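Local coordinates for suppressor protein STP22 of temperature-sensitive alpha-factor receptor and arginine permease (Saccharomyces cerevisiae, PDB 3R3Q), which serves, as the Vps23 subunit of an ESCRT complex, in endosomal protein sorting, where its N-terminal UEV domain probably helps ESCRT-0 recruit that complex to endosomes, at residues T32-H35 against D36-L40; V147-L150 against M151-H155; T73-D76 against G77-H81; H134-P138 against A139-L143; E13-V16 against N17-F20. The protein carries 1 engineered substitution. All blocks are in the same frame, centred on the assembly; numbering follows the deposited sequence.

Contact 1 of 5, residues T32-H35 against D36-L40; sequences TTFH and DSLAL. With ZN (zinc ion), chain D; ZN (zinc ion), chain I.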
loop_
_atom_site.group_PDB
_atom_site.type_symbol
_atom_site.label_atom_id
_atom_site.label_comp_id
_atom_site.label_asym_id
_atom_site.label_seq_id
_atom_site.Cartn_x
_atom_site.Cartn_y
_atom_site.Cartn_z
ATOM N N THR A 32 14.900 -7.057 -5.648
ATOM C CA THR A 32 14.026 -7.032 -4.484
ATOM C C THR A 32 12.702 -6.335 -4.789
ATOM O O THR A 32 11.643 -6.794 -4.360
ATOM C CB THR A 32 14.756 -6.379 -3.294
ATOM O OG1 THR A 32 15.863 -7.225 -2.929
ATOM C CG2 THR A 32 13.829 -6.195 -2.097
ATOM N N THR A 33 12.757 -5.239 -5.531
ATOM C CA THR A 33 11.537 -4.524 -5.856
ATOM C C THR A 33 10.635 -5.403 -6.724
ATOM O O THR A 33 9.439 -5.511 -6.476
ATOM C CB THR A 33 11.839 -3.162 -6.510
ATOM O OG1 THR A 33 12.589 -2.355 -5.596
ATOM C CG2 THR A 33 10.548 -2.438 -6.845
ATOM N N PHE A 34 11.225 -6.069 -7.714
ATOM C CA PHE A 34 10.466 -6.968 -8.574
ATOM C C PHE A 34 9.868 -8.112 -7.771
ATOM O O PHE A 34 8.662 -8.367 -7.834
ATOM C CB PHE A 34 11.366 -7.506 -9.693
ATOM C CG PHE A 34 10.729 -8.587 -10.519
ATOM C CD1 PHE A 34 9.753 -8.276 -11.446
ATOM C CD2 PHE A 34 11.104 -9.907 -10.361
ATOM C CE1 PHE A 34 9.157 -9.265 -12.217
ATOM C CE2 PHE A 34 10.522 -10.900 -11.126
ATOM C CZ PHE A 34 9.544 -10.577 -12.064
ATOM N N HIS A 35 10.700 -8.804 -7.001
ATOM C CA HIS A 35 10.160 -9.925 -6.271
ATOM C C HIS A 35 9.032 -9.498 -5.339
ATOM O O HIS A 35 7.976 -10.121 -5.298
ATOM C CB HIS A 35 11.196 -10.650 -5.410
ATOM C CG HIS A 35 10.553 -11.689 -4.562
ATOM N ND1 HIS A 35 9.995 -11.406 -3.328
ATOM C CD2 HIS A 35 10.249 -12.977 -4.828
ATOM C CE1 HIS A 35 9.394 -12.489 -2.871
ATOM N NE2 HIS A 35 9.535 -13.452 -3.763
ATOM N N ASP A 36 9.277 -8.447 -4.561
ATOM C CA ASP A 36 8.347 -8.091 -3.495
ATOM C C ASP A 36 7.041 -7.561 -4.059
ATOM O O ASP A 36 5.982 -7.788 -3.493
ATOM C CB ASP A 36 8.977 -7.077 -2.522
ATOM C CG ASP A 36 10.040 -7.704 -1.630
ATOM O OD1 ASP A 36 10.526 -8.802 -1.973
ATOM O OD2 ASP A 36 10.375 -7.108 -0.596
ATOM N N SER A 37 7.128 -6.857 -5.184
ATOM C CA SER A 37 5.933 -6.357 -5.861
ATOM C C SER A 37 5.080 -7.510 -6.383
ATOM O O SER A 37 3.864 -7.537 -6.192
ATOM C CB SER A 37 6.311 -5.393 -6.989
ATOM O OG SER A 37 6.914 -4.232 -6.455
ATOM N N LEU A 38 5.726 -8.480 -7.015
ATOM C CA LEU A 38 5.022 -9.650 -7.516
ATOM C C LEU A 38 4.418 -10.495 -6.384
ATOM O O LEU A 38 3.313 -11.029 -6.502
ATOM C CB LEU A 38 5.961 -10.493 -8.378
ATOM C CG LEU A 38 5.320 -11.581 -9.222
ATOM C CD1 LEU A 38 4.423 -10.987 -10.305
ATOM C CD2 LEU A 38 6.415 -12.419 -9.827
ATOM N N ALA A 39 5.131 -10.616 -5.269
ATOM C CA ALA A 39 4.581 -11.350 -4.144
ATOM C C ALA A 39 3.332 -10.652 -3.610
ATOM O O ALA A 39 2.356 -11.311 -3.244
ATOM C CB ALA A 39 5.609 -11.506 -3.048
ATOM N N LEU A 40 3.369 -9.326 -3.554
ATOM C CA LEU A 40 2.205 -8.572 -3.101
ATOM C C LEU A 40 1.026 -8.832 -4.032
ATOM O O LEU A 40 -0.086 -9.102 -3.575
ATOM C CB LEU A 40 2.520 -7.079 -3.027
ATOM C CG LEU A 40 1.387 -6.188 -2.514
ATOM C CD1 LEU A 40 1.092 -6.482 -1.048
ATOM C CD2 LEU A 40 1.738 -4.717 -2.696
HETATM ZN ZN ZN D . 8.571 -15.250 -3.807
HETATM ZN ZN ZN I . 17.895 -6.754 -2.554
#
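His35 and Asp36, neighbours in the helix 30-43, join their side chains in a histidine-carboxylate hydrogen bond, consistent with a carboxylate steadying a metal-bound imidazole. The His35 side chain can be followed outward. Its CB lies beside the backbone N of Asp36, and a chi1 of 173°, which swings CG away from the residue's own N, directs the ring along the helix surface. ND1 then donates to Asp36 OD1 over 3.0 Å in a nearly straight bond (168°); the oxygen lies in the ring plane and is met on its anti side, ring and carboxylate standing 76° apart. CE1 passes 3.9 Å from Ala39 CB, one turn on, and at the tip NE2 binds a zinc ion at 2.0 Å. The hydrogen bond on ND1 probably limits rotation of the ring and strengthens NE2 as a ligand. Asp36 OD2 is held by Tyr93 OH. Deeper in the helix, Thr33 O accepts from Ser37 N at 3.0 Å and, in one of the two conformers of that serine, from OG as well. Thr32 OG1 binds a second zinc ion together with Asp29. The metal-binding groups lie on the outer side of the helix, whereas Phe34 and Leu38 pack on Val16 of helix 13-23, Ser37 rests on strand 61-72 and Leu143, and Leu40 reaches Ile67 and helix 143-152.

Contact 2 of 5, residues V147-L150 against M151-H155; sequences VQEL and MSLLH. With ZN (zinc ion), chain H.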
loop_
_atom_site.group_PDB
_atom_site.type_symbol
_atom_site.label_atom_id
_atom_site.label_comp_id
_atom_site.label_asym_id
_atom_site.label_seq_id
_atom_site.Cartn_x
_atom_site.Cartn_y
_atom_site.Cartn_z
ATOM N N VAL A 147 0.843 -4.189 3.985
ATOM C CA VAL A 147 -0.582 -4.327 3.713
ATOM C C VAL A 147 -1.300 -5.134 4.802
ATOM O O VAL A 147 -2.407 -4.778 5.201
ATOM C CB VAL A 147 -0.823 -4.912 2.318
ATOM C CG1 VAL A 147 -2.290 -5.200 2.112
ATOM C CG2 VAL A 147 -0.295 -3.930 1.267
ATOM N N GLN A 148 -0.670 -6.190 5.305
ATOM C CA GLN A 148 -1.250 -6.935 6.420
ATOM C C GLN A 148 -1.427 -6.033 7.638
ATOM O O GLN A 148 -2.451 -6.091 8.318
ATOM C CB GLN A 148 -0.386 -8.146 6.786
ATOM C CG GLN A 148 -0.364 -9.220 5.699
ATOM C CD GLN A 148 0.629 -10.331 5.971
ATOM O OE1 GLN A 148 1.702 -10.105 6.525
ATOM N NE2 GLN A 148 0.280 -11.543 5.552
ATOM N N GLU A 149 -0.447 -5.187 7.922
ATOM C CA GLU A 149 -0.610 -4.292 9.062
ATOM C C GLU A 149 -1.741 -3.300 8.823
ATOM O O GLU A 149 -2.539 -3.033 9.723
ATOM C CB GLU A 149 0.675 -3.552 9.394
ATOM C CG GLU A 149 0.485 -2.645 10.608
ATOM C CD GLU A 149 1.771 -2.344 11.310
ATOM O OE1 GLU A 149 2.116 -1.157 11.406
ATOM O OE2 GLU A 149 2.449 -3.297 11.735
ATOM N N LEU A 150 -1.815 -2.762 7.613
ATOM C CA LEU A 150 -2.874 -1.817 7.265
ATOM C C LEU A 150 -4.237 -2.438 7.528
ATOM O O LEU A 150 -5.121 -1.812 8.121
ATOM C CB LEU A 150 -2.746 -1.409 5.801
ATOM C CG LEU A 150 -3.746 -0.370 5.297
ATOM C CD1 LEU A 150 -3.678 0.880 6.152
ATOM C CD2 LEU A 150 -3.452 -0.047 3.841
ATOM N N MET A 151 -4.409 -3.678 7.100
ATOM C CA MET A 151 -5.662 -4.380 7.326
ATOM C C MET A 151 -5.981 -4.500 8.808
ATOM O O MET A 151 -7.152 -4.392 9.207
ATOM C CB MET A 151 -5.623 -5.767 6.691
ATOM C CG MET A 151 -5.664 -5.720 5.176
ATOM S SD MET A 151 -5.202 -7.310 4.465
ATOM C CE MET A 151 -6.545 -8.338 5.011
ATOM N N SER A 152 -4.963 -4.723 9.631
ATOM C CA SER A 152 -5.184 -4.864 11.065
ATOM C C SER A 152 -5.555 -3.523 11.690
ATOM O O SER A 152 -6.320 -3.466 12.665
ATOM C CB SER A 152 -3.944 -5.437 11.751
ATOM O OG SER A 152 -2.989 -4.419 11.990
ATOM N N LEU A 153 -5.034 -2.438 11.126
ATOM C CA LEU A 153 -5.278 -1.104 11.684
ATOM C C LEU A 153 -6.591 -0.454 11.229
ATOM O O LEU A 153 -6.862 0.716 11.529
ATOM C CB LEU A 153 -4.076 -0.194 11.415
ATOM C CG LEU A 153 -2.949 -0.311 12.447
ATOM C CD1 LEU A 153 -2.787 -1.728 12.966
ATOM C CD2 LEU A 153 -1.649 0.174 11.860
ATOM N N LEU A 154 -7.423 -1.214 10.530
ATOM C CA LEU A 154 -8.787 -0.778 10.247
ATOM C C LEU A 154 -9.655 -1.120 11.446
ATOM O O LEU A 154 -10.880 -0.952 11.425
ATOM C CB LEU A 154 -9.342 -1.457 8.988
ATOM C CG LEU A 154 -8.630 -1.151 7.666
ATOM C CD1 LEU A 154 -9.332 -1.854 6.522
ATOM C CD2 LEU A 154 -8.558 0.346 7.416
ATOM N N HIS A 155 -9.013 -1.608 12.503
ATOM C CA HIS A 155 -9.744 -1.998 13.699
ATOM C C HIS A 155 -9.085 -1.456 14.953
ATOM O O HIS A 155 -7.858 -1.397 15.046
ATOM C CB HIS A 155 -9.830 -3.515 13.774
ATOM C CG HIS A 155 -10.295 -4.133 12.495
ATOM N ND1 HIS A 155 -11.620 -4.408 12.242
ATOM C CD2 HIS A 155 -9.616 -4.480 11.375
ATOM C CE1 HIS A 155 -11.736 -4.919 11.026
ATOM N NE2 HIS A 155 -10.535 -4.969 10.480
HETATM ZN ZN ZN H . -13.285 -3.859 13.377
#
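Glu149 and Leu153 meet because Glu149 (chi1 -179°) sends an extended chain along the helix, while Leu153, with chi1 -85° and chi2 35°, brings its CD2 back to Glu149 CG. This is the C-terminal end of helix 143-152: Leu153 is the first residue to leave helical backbone angles, and a type I beta turn from Ser152 to His155 carries the chain away. Leu153 CD2 rests against Glu149 CG at 3.8 Å, with CD1 of the same leucine turned to the backbone, 3.5 Å from Glu149 O. Beyond this apolar part, Glu149 OE1 accepts from the backbone N of Ile132, so the side chain ties the helix to the loop that also supplies Leu130 and Pro131. Were Leu153 cut back to alanine, a gap would probably open beside Glu149 CG, and Leu130, Pro131 and Tyr121 would lose the side chain they pack on. At the helix end the backbone bonding becomes less regular. Glu149 O accepts from Leu153 N at 2.9 Å and, in one of the two conformers of Ser152, from Ser152 OG at 2.7 Å, that hydroxyl lying in the carbonyl plane on a lone pair; Leu153 N also makes a weak bond to Leu150 O. On the other flank, Val147 CG1 touches Met151 SD at 4.3 Å, while Leu150 and Leu154 pack on Ile71 of strand 61-72. Past the turn, His155 ND1 binds a zinc ion at 2.1 Å.

Contact 3 of 5, residues T73-D76 against G77-H81; sequences TGED and GSSPH. With ZN (zinc ion), chain G; ZN (zinc ion), chain E.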
loop_
_atom_site.group_PDB
_atom_site.type_symbol
_atom_site.label_atom_id
_atom_site.label_comp_id
_atom_site.label_asym_id
_atom_site.label_seq_id
_atom_site.Cartn_x
_atom_site.Cartn_y
_atom_site.Cartn_z
ATOM N N THR A 73 -11.926 -4.845 4.630
ATOM C CA THR A 73 -12.367 -4.364 5.933
ATOM C C THR A 73 -12.692 -5.499 6.896
ATOM O O THR A 73 -12.898 -5.252 8.086
ATOM C CB THR A 73 -13.680 -3.616 5.812
ATOM O OG1 THR A 73 -14.640 -4.508 5.233
ATOM C CG2 THR A 73 -13.543 -2.381 4.934
ATOM N N GLY A 74 -12.801 -6.720 6.380
ATOM C CA GLY A 74 -13.228 -7.851 7.188
ATOM C C GLY A 74 -14.738 -7.912 7.358
ATOM O O GLY A 74 -15.248 -8.604 8.245
ATOM N N GLU A 75 -15.454 -7.173 6.516
ATOM C CA GLU A 75 -16.914 -7.162 6.543
ATOM C C GLU A 75 -17.437 -7.449 5.151
ATOM O O GLU A 75 -16.708 -7.327 4.164
ATOM C CB GLU A 75 -17.442 -5.800 6.995
ATOM C CG GLU A 75 -16.943 -5.341 8.341
ATOM C CD GLU A 75 -17.632 -4.065 8.781
ATOM O OE1 GLU A 75 -16.961 -3.026 8.769
ATOM O OE2 GLU A 75 -18.835 -4.122 9.133
ATOM N N ASP A 76 -18.708 -7.822 5.062
ATOM C CA ASP A 76 -19.301 -8.139 3.767
ATOM C C ASP A 76 -20.816 -7.938 3.811
ATOM O O ASP A 76 -21.323 -7.235 4.683
ATOM C CB ASP A 76 -18.909 -9.552 3.325
ATOM C CG ASP A 76 -19.384 -10.602 4.281
ATOM O OD1 ASP A 76 -20.200 -10.243 5.144
ATOM O OD2 ASP A 76 -18.943 -11.770 4.173
ATOM N N GLY A 77 -21.544 -8.510 2.858
ATOM C CA GLY A 77 -22.985 -8.335 2.847
ATOM C C GLY A 77 -23.324 -6.902 2.497
ATOM O O GLY A 77 -22.855 -6.388 1.479
ATOM N N SER A 78 -24.125 -6.249 3.334
ATOM C CA SER A 78 -24.474 -4.852 3.087
ATOM C C SER A 78 -23.437 -3.903 3.677
ATOM O O SER A 78 -23.493 -2.695 3.448
ATOM C CB SER A 78 -25.860 -4.530 3.647
ATOM O OG SER A 78 -26.867 -5.212 2.907
ATOM N N SER A 79 -22.490 -4.456 4.429
ATOM C CA SER A 79 -21.442 -3.652 5.056
ATOM C C SER A 79 -20.369 -3.287 4.040
ATOM O O SER A 79 -20.226 -3.962 3.025
ATOM C CB SER A 79 -20.782 -4.445 6.185
ATOM O OG SER A 79 -21.733 -4.848 7.158
ATOM N N PRO A 80 -19.597 -2.225 4.317
ATOM C CA PRO A 80 -18.442 -1.936 3.460
ATOM C C PRO A 80 -17.466 -3.092 3.485
ATOM O O PRO A 80 -17.115 -3.604 4.555
ATOM C CB PRO A 80 -17.812 -0.705 4.115
ATOM C CG PRO A 80 -18.957 -0.045 4.822
ATOM C CD PRO A 80 -19.824 -1.170 5.316
ATOM N N HIS A 81 -17.008 -3.484 2.306
ATOM C CA HIS A 81 -16.204 -4.684 2.157
ATOM C C HIS A 81 -14.729 -4.369 1.954
ATOM O O HIS A 81 -13.860 -5.183 2.272
ATOM C CB HIS A 81 -16.736 -5.478 0.963
ATOM C CG HIS A 81 -15.937 -6.697 0.645
ATOM N ND1 HIS A 81 -15.821 -7.758 1.516
ATOM C CD2 HIS A 81 -15.226 -7.034 -0.457
ATOM C CE1 HIS A 81 -15.054 -8.687 0.977
ATOM N NE2 HIS A 81 -14.681 -8.272 -0.222
HETATM ZN ZN ZN G . -18.058 -1.402 9.276
HETATM ZN ZN ZN E . -20.881 -11.463 6.514
HETATM O O HOH W 1 -20.938 -5.925 9.268
HETATM O O HOH W 2 -19.379 -11.505 7.898
#
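Thr73 and His81 close the loop between strands 61-72 and 82-88, a hairpin connection whose far end is a type II' beta turn from Asp76 to Ser79, with Gly77 at the positive phi that such a turn demands. Ser79 N returns to Asp76 O across the turn, while at the base Thr73 N donates almost straight (175°) to His81 O from above its carbonyl plane. Thr73 adds an ST turn: OG1 accepts from Glu75 N and donates to Pro80 O at 2.7 Å, the hydroxyl thus accepting within its own arm and donating to the other. Its chi1 of 58° sets OG1 between the backbone N and the carbonyl carbon, where it can serve both. The His81 ring comes edge-on to the opposite arm, and ND1 donates to Glu75 O over 2.8 Å, close to both the ring plane and the carbonyl plane. Glu75 extends along Ser79, its OE2 lying 3.5 Å from Ser79 CB, and a water bridges that oxygen to Ser79 OG. The two neighbouring acids bind different metals. Glu75 OE1 binds one zinc ion at 2.0 Å, and Asp76 OD1 binds another, also at 2.0 Å, with a water as a further ligand.

Contact 4 of 5, residues H134-P138 against A139-L143; sequences HAWDP and AAMNL. Engineered in segment 134-138: Ala135 (natural residue Cys).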
loop_
_atom_site.group_PDB
_atom_site.type_symbol
_atom_site.label_atom_id
_atom_site.label_comp_id
_atom_site.label_asym_id
_atom_site.label_seq_id
_atom_site.Cartn_x
_atom_site.Cartn_y
_atom_site.Cartn_z
ATOM N N HIS A 134 7.371 2.935 11.516
ATOM C CA HIS A 134 8.194 3.529 12.574
ATOM C C HIS A 134 9.142 2.521 13.205
ATOM O O HIS A 134 9.879 2.846 14.143
ATOM C CB HIS A 134 7.331 4.147 13.663
ATOM C CG HIS A 134 6.429 5.216 13.153
ATOM N ND1 HIS A 134 5.093 5.291 13.487
ATOM C CD2 HIS A 134 6.670 6.247 12.311
ATOM C CE1 HIS A 134 4.552 6.331 12.875
ATOM N NE2 HIS A 134 5.488 6.921 12.152
ATOM N N ALA A 135 9.084 1.294 12.711
ATOM C CA ALA A 135 9.986 0.239 13.137
ATOM C C ALA A 135 10.510 -0.482 11.904
ATOM O O ALA A 135 10.822 -1.659 11.953
ATOM C CB ALA A 135 9.255 -0.730 14.047
ATOM N N TRP A 136 10.604 0.241 10.797
ATOM C CA TRP A 136 10.958 -0.360 9.517
ATOM C C TRP A 136 12.335 -1.008 9.557
ATOM O O TRP A 136 13.314 -0.382 9.951
ATOM C CB TRP A 136 10.896 0.707 8.419
ATOM C CG TRP A 136 11.117 0.158 7.074
ATOM C CD1 TRP A 136 12.201 0.371 6.264
ATOM C CD2 TRP A 136 10.249 -0.726 6.361
ATOM N NE1 TRP A 136 12.048 -0.320 5.093
ATOM C CE2 TRP A 136 10.861 -1.006 5.124
ATOM C CE3 TRP A 136 9.009 -1.308 6.647
ATOM C CZ2 TRP A 136 10.275 -1.836 4.168
ATOM C CZ3 TRP A 136 8.431 -2.126 5.703
ATOM C CH2 TRP A 136 9.059 -2.382 4.474
ATOM N N ASP A 137 12.395 -2.263 9.119
ATOM C CA ASP A 137 13.621 -3.038 9.158
ATOM C C ASP A 137 13.809 -3.606 7.743
ATOM O O ASP A 137 13.291 -4.677 7.421
ATOM C CB ASP A 137 13.454 -4.140 10.198
ATOM C CG ASP A 137 14.750 -4.813 10.560
ATOM O OD1 ASP A 137 15.826 -4.385 10.095
ATOM O OD2 ASP A 137 14.660 -5.789 11.328
ATOM N N PRO A 138 14.519 -2.857 6.881
ATOM C CA PRO A 138 14.614 -3.163 5.445
ATOM C C PRO A 138 14.884 -4.626 5.110
ATOM O O PRO A 138 14.209 -5.193 4.244
ATOM C CB PRO A 138 15.789 -2.298 4.994
ATOM C CG PRO A 138 15.669 -1.079 5.851
ATOM C CD PRO A 138 15.162 -1.567 7.201
ATOM N N ALA A 139 15.861 -5.231 5.772
ATOM C CA ALA A 139 16.264 -6.580 5.407
ATOM C C ALA A 139 15.175 -7.616 5.708
ATOM O O ALA A 139 15.078 -8.639 5.025
ATOM C CB ALA A 139 17.562 -6.942 6.122
ATOM N N ALA A 140 14.341 -7.337 6.703
ATOM C CA ALA A 140 13.456 -8.343 7.260
ATOM C C ALA A 140 11.976 -8.052 7.055
ATOM O O ALA A 140 11.120 -8.762 7.586
ATOM C CB ALA A 140 13.752 -8.516 8.746
ATOM N N MET A 141 11.674 -7.011 6.280
ATOM C CA MET A 141 10.283 -6.662 6.027
ATOM C C MET A 141 9.996 -6.585 4.529
ATOM O O MET A 141 10.917 -6.635 3.715
ATOM C CB MET A 141 9.951 -5.348 6.737
ATOM C CG MET A 141 10.062 -5.482 8.258
ATOM S SD MET A 141 9.498 -3.986 9.063
ATOM C CE MET A 141 9.490 -4.519 10.767
ATOM N N ASN A 142 8.725 -6.461 4.164
ATOM C CA ASN A 142 8.353 -6.449 2.754
ATOM C C ASN A 142 7.005 -5.758 2.560
ATOM O O ASN A 142 6.436 -5.240 3.517
ATOM C CB ASN A 142 8.354 -7.877 2.191
ATOM C CG ASN A 142 7.354 -8.782 2.876
ATOM O OD1 ASN A 142 6.271 -8.350 3.269
ATOM N ND2 ASN A 142 7.718 -10.045 3.041
ATOM N N LEU A 143 6.524 -5.706 1.322
ATOM C CA LEU A 143 5.284 -4.993 1.015
ATOM C C LEU A 143 4.061 -5.701 1.580
ATOM O O LEU A 143 3.109 -5.051 2.030
ATOM C CB LEU A 143 5.137 -4.810 -0.495
ATOM C CG LEU A 143 6.279 -4.064 -1.186
ATOM C CD1 LEU A 143 6.072 -4.100 -2.690
ATOM C CD2 LEU A 143 6.364 -2.615 -0.703
HETATM O O HOH W 3 17.355 -3.982 7.841
#
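Asp137 O receives Ala140 N at 2.9 Å, the donor lying above the carbonyl plane, in a tight bend of the loop that leads into helix 143-152. A water spans the same bend, giving a hydrogen to Asp137 OD1 and accepting from Ala139 N. Against this polar corner lies a Met-aromatic contact. Met141 runs extended along one face of the Trp136 indole, the two side chains passing antiparallel: CB sits over that face, 4.0 Å from the centroid of the six-membered ring, and SD approaches the ring obliquely, 3.6 Å from Trp136 CE3. The sulfur also accepts a weak bond from Asp137 N, and CE ends 3.4 Å from the backbone O of Ala135, an engineered residue replacing cysteine. Trp136 NE1 is held by Pro94 O, and the ring also touches Pro97. A serine in place of Trp136 would probably strip Met141 of the surface covering its CB and sulfur and leave Pro94 O without its indole donor. At the loop's end, Asn142 is the N-cap residue of the helix, its OD1 accepting from Met145 N. The chemistry is consistent with a loop shaped partly by its own backbone and partly by Met141, whose sulfur combines an oblique aromatic contact with a weak N-H bond.

Contact 5 of 5, residues E13-V16 against N17-F20; sequences EAVV and NWLF. With ZN (zinc ion), chain C.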
loop_
_atom_site.group_PDB
_atom_site.type_symbol
_atom_site.label_atom_id
_atom_site.label_comp_id
_atom_site.label_asym_id
_atom_site.label_seq_id
_atom_site.Cartn_x
_atom_site.Cartn_y
_atom_site.Cartn_z
ATOM N N GLU A 13 1.288 -13.385 -17.472
ATOM C CA GLU A 13 2.640 -13.350 -18.015
ATOM C C GLU A 13 3.041 -11.971 -18.540
ATOM O O GLU A 13 4.154 -11.505 -18.269
ATOM C CB GLU A 13 2.776 -14.414 -19.115
ATOM C CG GLU A 13 4.171 -14.542 -19.705
ATOM C CD GLU A 13 5.188 -15.120 -18.728
ATOM O OE1 GLU A 13 4.810 -15.960 -17.884
ATOM O OE2 GLU A 13 6.358 -14.719 -18.806
ATOM N N ALA A 14 2.159 -11.322 -19.304
ATOM C CA ALA A 14 2.483 -10.007 -19.852
ATOM C C ALA A 14 2.791 -8.985 -18.765
ATOM O O ALA A 14 3.648 -8.111 -18.940
ATOM C CB ALA A 14 1.357 -9.503 -20.744
ATOM N N VAL A 15 2.088 -9.095 -17.640
ATOM C CA VAL A 15 2.292 -8.178 -16.523
ATOM C C VAL A 15 3.601 -8.465 -15.800
ATOM O O VAL A 15 4.331 -7.538 -15.424
ATOM C CB VAL A 15 1.124 -8.226 -15.538
ATOM C CG1 VAL A 15 1.396 -7.306 -14.358
ATOM C CG2 VAL A 15 -0.164 -7.807 -16.238
ATOM N N VAL A 16 3.926 -9.745 -15.622
ATOM C CA VAL A 16 5.202 -10.103 -15.011
ATOM C C VAL A 16 6.362 -9.487 -15.788
ATOM O O VAL A 16 7.277 -8.901 -15.219
ATOM C CB VAL A 16 5.393 -11.626 -14.961
ATOM C CG1 VAL A 16 6.781 -11.977 -14.428
ATOM C CG2 VAL A 16 4.318 -12.263 -14.100
ATOM N N ASN A 17 6.330 -9.608 -17.109
ATOM C CA ASN A 17 7.456 -9.121 -17.887
ATOM C C ASN A 17 7.528 -7.606 -17.958
ATOM O O ASN A 17 8.614 -7.021 -17.946
ATOM C CB ASN A 17 7.431 -9.758 -19.271
ATOM C CG ASN A 17 7.594 -11.249 -19.179
ATOM O OD1 ASN A 17 8.453 -11.733 -18.441
ATOM N ND2 ASN A 17 6.753 -11.986 -19.879
ATOM N N TRP A 18 6.367 -6.978 -18.022
ATOM C CA TRP A 18 6.308 -5.524 -17.983
ATOM C C TRP A 18 6.865 -5.022 -16.641
ATOM O O TRP A 18 7.620 -4.045 -16.602
ATOM C CB TRP A 18 4.864 -5.063 -18.190
ATOM C CG TRP A 18 4.633 -3.639 -17.817
ATOM C CD1 TRP A 18 4.764 -2.551 -18.625
ATOM C CD2 TRP A 18 4.238 -3.144 -16.532
ATOM N NE1 TRP A 18 4.473 -1.402 -17.924
ATOM C CE2 TRP A 18 4.144 -1.742 -16.636
ATOM C CE3 TRP A 18 3.942 -3.751 -15.309
ATOM C CZ2 TRP A 18 3.779 -0.936 -15.559
ATOM C CZ3 TRP A 18 3.583 -2.943 -14.243
ATOM C CH2 TRP A 18 3.504 -1.556 -14.380
ATOM N N LEU A 19 6.500 -5.709 -15.562
ATOM C CA LEU A 19 6.939 -5.318 -14.220
ATOM C C LEU A 19 8.460 -5.359 -14.148
ATOM O O LEU A 19 9.104 -4.418 -13.687
ATOM C CB LEU A 19 6.319 -6.253 -13.173
ATOM C CG LEU A 19 6.434 -5.867 -11.695
ATOM C CD1 LEU A 19 5.619 -4.611 -11.416
ATOM C CD2 LEU A 19 5.940 -7.007 -10.844
ATOM N N PHE A 20 9.053 -6.441 -14.637
ATOM C CA PHE A 20 10.499 -6.539 -14.635
ATOM C C PHE A 20 11.114 -5.376 -15.415
ATOM O O PHE A 20 12.034 -4.706 -14.929
ATOM C CB PHE A 20 10.935 -7.877 -15.245
ATOM C CG PHE A 20 12.424 -8.027 -15.359
ATOM C CD1 PHE A 20 13.148 -8.598 -14.334
ATOM C CD2 PHE A 20 13.092 -7.590 -16.490
ATOM C CE1 PHE A 20 14.527 -8.736 -14.433
ATOM C CE2 PHE A 20 14.470 -7.726 -16.598
ATOM C CZ PHE A 20 15.182 -8.300 -15.569
HETATM ZN ZN ZN C . 7.673 -15.623 -17.671
HETATM O O HOH W 4 9.089 -14.123 -17.543
#
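Glu13 and Asn17, one turn apart at the start of helix 13-23, form an i to i+4 side-chain pair that lies beside a bound zinc ion. The polar interactions come first. Glu13 leaves the backbone with CG opposite its N (chi1 -176°), and a bend at chi2 (69°) curls the carboxylate back over the helix toward Asn17. There Asn17 ND2 donates to Glu13 OE2 over 3.0 Å; the oxygen is met on its anti side and the carboxylate and amide planes are turned 52° apart, so the groups cross without lying flat on one another. OE2 is gripped from two quarters, since it also binds the zinc ion at 2.0 Å. Asn17 therefore acts in the second shell of the metal, and its hydrogen bond is likely to hold the carboxylate in its bent pose. The helix backbone contributes a regular series of bonds, from Asn17 N to Glu13 O through Phe20 N to Val16 O, of which Leu19 N to Val15 O, at 2.8 Å, is the shortest. Apolar contact within the helix is lighter. Val15 CG1 comes within 4.5 Å of Trp18 CE3, and both residues pack on Pro49 of strand 47-55. Trp18 reaches Leu65 of strand 61-72 as well, and Val16 and Leu19 turn to Phe34 of helix 30-43, fixing this N-terminal helix to the rest of the protein. Back at the metal, the amide's other end is engaged too: a zinc-bound water donates to Asn17 OD1 at 2.6 Å.

All five contacts are local, yet their chemistry follows their place in the fold. Contacts 1 and 2 are partly buried and combine helix backbone bonds with apolar faces; they meet where Leu40 packs on Val147. Contact 5 is a surface contact on a helix, which joins that of contact 1 through Phe34, Val16 and Leu19. Contacts 3 and 4 are surface loops, one held by a turn and cross-arm hydrogen bonds, the other by a methionine against a tryptophan face. Contact 4 leads straight into the helix of contact 2 and touches contact 1 at Asn142 and Leu143, while Thr73 links contact 3 to Leu154 and His155. Zinc accompanies every contact except contact 4.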